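Local structure of leucine-rich repeat protein (Bacteroides thetaiotaomicron, 4ECN) at residues 399-402 against 403-406; 413-416 against 417-420; 686-690 against 691-695. The protein is of unknown function but, as an extracellular protein built largely on a leucine-rich repeat scaffold, probably binds other proteins. All blocks are in the same frame, centred on the assembly; numbering follows the deposited sequence.

Following the chain from the N terminus, the three contacts come in series, each closed before the next begins, so none nests in or crosses another. Contact 1 lies in the excursion between strands 351-353 and 452-456, neighbours in the first repeat sheet, where it caps the start of helix 402-409. Contact 2 is the extended run just beyond that helix; it turns back beside it, and Ile417 CD1 packs 3.7 Å from Gln405 CA of contact 1. Contact 3 comes much later, rounding the connection between strands 675-679 and 701-703. Contact 1 leans on the latter strand and on the two after it, and its nearest atoms are about 12 Å from contact 3.

Contact 1. Residues 399-402 against 403-406; sequences NLSD and LLQD
Ser401 is the N-cap of helix 402-409: its OG, placed by chi1 64° between the backbone N and the carbonyl carbon, accepts from Leu404 N at 3.3 Å, with a fairly straight N-H approach. The same hydroxyl is hydrogen-bonded to Asp759, so the cap is tied to the repeat sheet as well as to its own helix.

Backbone bonds carry the turn onward, from Gln405 N to Ser401 O (3.0 Å) and from Asp406 N to Asp402 O (3.0 Å). A side-chain bond reaches one residue further back: the extended Gln405 chain brings NE2 to Leu400 O at 3.0 Å and 170°. That oxygen lies in the plane of the glutamine amide, whereas NE2 sits above the carbonyl plane of Leu400. An alanine in place of Gln405 is likely to leave Leu400 O without this donor and the approach to the helix freer to shift.

The apolar contact joins Leu400 CD2 to Leu404 CD1 at 3.9 Å, the two side chains meeting at about a right angle. Both leucines rest on strand 732-734; Leu400 also reaches strand 701-703 and Leu404 strand 757-759, which seats the helix start across three neighbouring parallel strands.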
# COMPACT_ATOMS: atom_id res chain seq x y z
N ASN A 399 26.57 3.09 -3.61
CA ASN A 399 27.19 3.64 -4.83
C ASN A 399 28.72 3.36 -4.81
O ASN A 399 29.43 3.62 -5.80
CB ASN A 399 26.90 5.15 -4.96
CG ASN A 399 25.43 5.54 -5.02
OD1 ASN A 399 25.03 6.57 -4.49
ND2 ASN A 399 24.57 4.76 -5.68
N LEU A 400 29.22 2.81 -3.68
CA LEU A 400 30.61 2.40 -3.53
C LEU A 400 30.79 1.05 -4.14
O LEU A 400 29.80 0.33 -4.33
CB LEU A 400 31.01 2.36 -2.05
CG LEU A 400 31.05 3.68 -1.27
CD1 LEU A 400 31.10 3.41 0.21
CD2 LEU A 400 32.26 4.50 -1.63
N SER A 401 32.03 0.67 -4.43
CA SER A 401 32.36 -0.65 -4.96
C SER A 401 32.07 -1.73 -3.94
O SER A 401 32.07 -1.43 -2.74
CB SER A 401 33.84 -0.71 -5.35
OG SER A 401 34.69 -0.57 -4.22
N ASP A 402 31.94 -2.99 -4.42
CA ASP A 402 31.70 -4.12 -3.52
C ASP A 402 32.83 -4.20 -2.52
O ASP A 402 32.53 -4.30 -1.34
CB ASP A 402 31.51 -5.43 -4.28
CG ASP A 402 30.18 -5.51 -5.04
OD1 ASP A 402 29.62 -4.44 -5.41
OD2 ASP A 402 29.71 -6.65 -5.29
N LEU A 403 34.10 -4.00 -2.93
CA LEU A 403 35.26 -3.96 -2.02
C LEU A 403 35.04 -2.98 -0.84
O LEU A 403 35.23 -3.38 0.32
CB LEU A 403 36.54 -3.54 -2.79
CG LEU A 403 37.73 -2.99 -1.96
CD1 LEU A 403 38.35 -4.03 -1.04
CD2 LEU A 403 38.79 -2.42 -2.86
N LEU A 404 34.68 -1.71 -1.15
CA LEU A 404 34.54 -0.65 -0.15
C LEU A 404 33.33 -0.89 0.75
O LEU A 404 33.38 -0.54 1.92
CB LEU A 404 34.46 0.75 -0.79
CG LEU A 404 35.69 1.18 -1.65
CD1 LEU A 404 35.63 2.61 -2.01
CD2 LEU A 404 37.00 0.95 -0.93
N GLN A 405 32.30 -1.55 0.24
CA GLN A 405 31.13 -1.86 1.05
C GLN A 405 31.47 -2.95 2.04
O GLN A 405 31.16 -2.80 3.20
CB GLN A 405 29.95 -2.28 0.18
CG GLN A 405 29.39 -1.16 -0.70
CD GLN A 405 28.09 -1.57 -1.31
OE1 GLN A 405 27.24 -2.21 -0.67
NE2 GLN A 405 27.88 -1.19 -2.55
N ASP A 406 32.17 -4.00 1.59
CA ASP A 406 32.63 -5.12 2.40
C ASP A 406 33.47 -4.60 3.55
O ASP A 406 33.18 -4.91 4.70
CB ASP A 406 33.40 -6.12 1.53
CG ASP A 406 32.54 -6.80 0.48
OD1 ASP A 406 31.28 -6.76 0.62
OD2 ASP A 406 33.11 -7.39 -0.48

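Contact 2. Residues 413-416 against 417-420; sequences EMKP and IKKD
From Lys415 through Pro416 and Ile417 to Lys418 the backbone stays extended, with polyproline-II-like torsions at Lys415 and at Pro416 (phi -65° and psi 155° at the proline), and no hydrogen bond joins the two halves. The CB atoms of Lys415 and Lys418 leave the backbone in nearly the same direction, which puts both side chains on one side of it.

These two lysines make the one approach between side chains here. The Lys415 chain is extended beyond CG, whereas that of Lys418 bends at chi2 and again at chi4, and the second bend turns its ammonium back toward the Lys415 side chain. They meet at about a right angle: Lys418 NZ lies 3.4 Å from Lys415 CD and 3.2 Å from Lys415 NZ. Two like charges so close would be expected to repel, and at this resolution the placement of two exposed ammonium groups deserves caution; the pair marks proximity along the chain more than attraction. Pro416 and Ile417 meet only as neighbours in sequence.

The CB of Ile417 points away from 413-416, and the side chain packs on Gln405 and Ile408 of helix 402-409 and on Leu398. The backbone is held by neighbouring side chains: Ile417 N donates to Asn409 OD1, Lys418 N to Asp395 OD2, and Lys415 O accepts from Arg397 NH1.

One apolar residue, Ile417, thus pins an otherwise largely exposed, irregular loop against the helix. The loop belongs to the long insertion between strands 351-353 and 452-456, an excursion from the regular repeats of the leucine-rich repeat solenoid.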
# COMPACT_ATOMS: atom_id res chain seq x y z
N GLU A 413 33.37 0.04 13.81
CA GLU A 413 33.45 1.48 14.08
C GLU A 413 32.51 2.30 13.15
O GLU A 413 32.39 3.51 13.33
CB GLU A 413 34.89 2.02 13.91
CG GLU A 413 35.94 1.46 14.86
CD GLU A 413 37.32 2.06 14.63
OE1 GLU A 413 37.91 1.84 13.54
OE2 GLU A 413 37.81 2.76 15.55
N MSE A 414 31.88 1.64 12.14
CA MSE A 414 30.97 2.27 11.17
C MSE A 414 29.67 1.47 11.09
O MSE A 414 29.70 0.24 11.24
CB MSE A 414 31.64 2.38 9.79
CG MSE A 414 32.85 3.33 9.75
SE MSE A 414 34.05 3.05 8.17
CE MSE A 414 35.56 4.28 8.62
N LYS A 415 28.52 2.16 10.87
CA LYS A 415 27.21 1.50 10.80
C LYS A 415 27.12 0.64 9.51
O LYS A 415 27.66 1.04 8.48
CB LYS A 415 26.05 2.50 10.87
CG LYS A 415 25.91 3.47 9.70
CD LYS A 415 24.49 4.05 9.63
CE LYS A 415 24.23 4.78 8.33
NZ LYS A 415 22.79 5.13 8.16
N PRO A 416 26.46 -0.56 9.56
CA PRO A 416 26.40 -1.41 8.35
C PRO A 416 25.60 -0.77 7.22
O PRO A 416 24.72 0.07 7.46
CB PRO A 416 25.70 -2.68 8.84
CG PRO A 416 24.96 -2.27 10.05
CD PRO A 416 25.79 -1.20 10.70
N ILE A 417 25.91 -1.17 5.98
CA ILE A 417 25.25 -0.62 4.80
C ILE A 417 23.94 -1.40 4.60
O ILE A 417 23.94 -2.63 4.51
CB ILE A 417 26.19 -0.63 3.56
CG1 ILE A 417 27.51 0.10 3.90
CG2 ILE A 417 25.49 0.02 2.37
CD1 ILE A 417 28.58 -0.01 2.96
N LYS A 418 22.83 -0.63 4.58
CA LYS A 418 21.44 -1.08 4.45
C LYS A 418 21.10 -1.41 2.99
O LYS A 418 20.97 -0.47 2.20
CB LYS A 418 20.49 0.03 4.96
CG LYS A 418 20.66 0.44 6.41
CD LYS A 418 20.43 1.95 6.59
CE LYS A 418 20.58 2.43 8.02
NZ LYS A 418 21.93 2.13 8.61
N LYS A 419 20.90 -2.72 2.65
CA LYS A 419 20.56 -3.17 1.27
C LYS A 419 19.38 -2.36 0.68
O LYS A 419 18.52 -1.88 1.44
CB LYS A 419 20.23 -4.69 1.20
CG LYS A 419 19.02 -5.14 2.00
CD LYS A 419 18.63 -6.59 1.73
CE LYS A 419 17.51 -7.05 2.64
NZ LYS A 419 17.16 -8.48 2.45
N ASP A 420 19.36 -2.18 -0.65
CA ASP A 420 18.28 -1.43 -1.27
C ASP A 420 17.01 -2.29 -1.27
O ASP A 420 16.89 -3.30 -1.98
CB ASP A 420 18.63 -0.92 -2.68
CG ASP A 420 17.56 -0.03 -3.29
OD1 ASP A 420 16.70 0.47 -2.53
OD2 ASP A 420 17.62 0.21 -4.50

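Contact 3. Residues 686-690 against 691-695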
# COMPACT_ATOMS: atom_id res chain seq x y z
N GLN A 686 36.99 16.44 -14.31
CA GLN A 686 38.36 16.30 -14.78
C GLN A 686 39.35 16.79 -13.74
O GLN A 686 40.47 16.31 -13.70
CB GLN A 686 38.55 17.06 -16.09
CG GLN A 686 38.69 16.14 -17.27
CD GLN A 686 38.58 16.87 -18.58
OE1 GLN A 686 37.48 17.20 -19.04
NE2 GLN A 686 39.70 17.04 -19.25
N LYS A 687 38.91 17.75 -12.89
CA LYS A 687 39.66 18.36 -11.80
C LYS A 687 39.02 17.94 -10.48
O LYS A 687 37.82 18.14 -10.27
CB LYS A 687 39.70 19.91 -11.96
CG LYS A 687 40.88 20.61 -11.23
CD LYS A 687 40.61 21.01 -9.75
CE LYS A 687 41.84 21.16 -8.86
NZ LYS A 687 42.45 19.84 -8.48
N PHE A 688 39.82 17.35 -9.60
CA PHE A 688 39.39 16.88 -8.28
C PHE A 688 38.72 18.06 -7.50
O PHE A 688 39.24 19.18 -7.53
CB PHE A 688 40.58 16.30 -7.54
CG PHE A 688 40.23 15.79 -6.17
CD1 PHE A 688 40.27 16.64 -5.07
CD2 PHE A 688 39.82 14.48 -5.98
CE1 PHE A 688 39.92 16.18 -3.81
CE2 PHE A 688 39.51 14.00 -4.71
CZ PHE A 688 39.54 14.86 -3.63
N PRO A 689 37.56 17.84 -6.82
CA PRO A 689 36.84 18.97 -6.21
C PRO A 689 37.46 19.50 -4.90
O PRO A 689 36.83 19.47 -3.84
CB PRO A 689 35.45 18.40 -5.97
CG PRO A 689 35.67 16.96 -5.77
CD PRO A 689 36.78 16.59 -6.69
N THR A 690 38.65 20.11 -5.02
CA THR A 690 39.40 20.76 -3.93
C THR A 690 38.47 21.73 -3.15
O THR A 690 38.52 21.81 -1.92
CB THR A 690 40.60 21.52 -4.54
OG1 THR A 690 41.37 20.60 -5.33
CG2 THR A 690 41.48 22.18 -3.50
N GLU A 691 37.61 22.42 -3.90
CA GLU A 691 36.57 23.36 -3.48
C GLU A 691 35.79 22.86 -2.27
O GLU A 691 35.31 23.67 -1.48
CB GLU A 691 35.58 23.58 -4.64
CG GLU A 691 36.25 23.73 -6.01
CD GLU A 691 36.43 22.48 -6.84
OE1 GLU A 691 35.40 21.91 -7.27
OE2 GLU A 691 37.59 22.13 -7.17
N LEU A 692 35.60 21.54 -2.16
CA LEU A 692 34.88 20.93 -1.06
C LEU A 692 35.71 20.94 0.22
O LEU A 692 35.19 21.23 1.29
CB LEU A 692 34.50 19.50 -1.42
CG LEU A 692 33.54 19.29 -2.59
CD1 LEU A 692 33.37 17.80 -2.90
CD2 LEU A 692 32.19 19.90 -2.30
N PHE A 693 36.99 20.66 0.13
CA PHE A 693 37.89 20.56 1.26
C PHE A 693 38.34 21.95 1.71
O PHE A 693 38.31 22.25 2.92
CB PHE A 693 39.08 19.67 0.87
CG PHE A 693 38.57 18.29 0.49
CD1 PHE A 693 38.18 17.38 1.47
CD2 PHE A 693 38.37 17.95 -0.84
CE1 PHE A 693 37.64 16.14 1.13
CE2 PHE A 693 37.83 16.71 -1.19
CZ PHE A 693 37.49 15.80 -0.20
N ALA A 694 38.68 22.82 0.74
CA ALA A 694 39.08 24.20 0.98
C ALA A 694 38.01 24.94 1.78
O ALA A 694 38.37 25.78 2.60
CB ALA A 694 39.32 24.90 -0.34
N THR A 695 36.73 24.56 1.62
CA THR A 695 35.60 25.19 2.33
C THR A 695 35.25 24.46 3.67
O THR A 695 34.22 24.78 4.30
CB THR A 695 34.36 25.26 1.43
OG1 THR A 695 34.10 23.99 0.86
CG2 THR A 695 34.51 26.25 0.34
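Phe688 and Phe693 meet rim to rim, neither ring over the face of the other. Their planes are nearly parallel, 13° apart, with centroids separated by 5.6 Å, and the nearest atoms are Phe688 CE1 and Phe693 CE2. Phe688 reaches this place because CG is anti to its backbone N (chi1 180°), while Phe693 CG stands anti to its own carbonyl carbon (chi1 -60°). Pro689 packs on two sides: its CD lies above one face of the Phe688 ring, offset toward the rim, and its CB lies 3.8 Å from Leu692 CD1.

Backbone bonds shape the turn beneath these side chains. Pro689 is the centre of an inverse gamma turn, closed by Thr690 N donating to Phe688 O at 2.7 Å. Leu692 N then binds Pro689 O at 2.9 Å, and Ala694 N binds Thr690 O at 2.8 Å; Phe693 N makes a weak bond to that same Thr690 oxygen. A proline-led turn running into a short, weakly bonded helix here forms the return path between parallel strands 675-679 and 701-703, neighbours in the sheet of the leucine-rich repeat solenoid. Phe688 also touches Leu704, just past the second of these strands, and Leu692 touches Tyr670.

Polar groups complete the contact. The Glu691 chain bends at chi2 and lays its carboxylate back against Pro689, Glu691 CD lying 3.6 Å from Pro689 CA. Lys687 NZ bonds only weakly to Phe688 O and to Thr690 OG1, and stays 5.5 Å from Glu691 OE2, too far for a salt bridge. The firmer partner of Thr690 OG1 is Ser716 O, in the loop beyond strand 701-703.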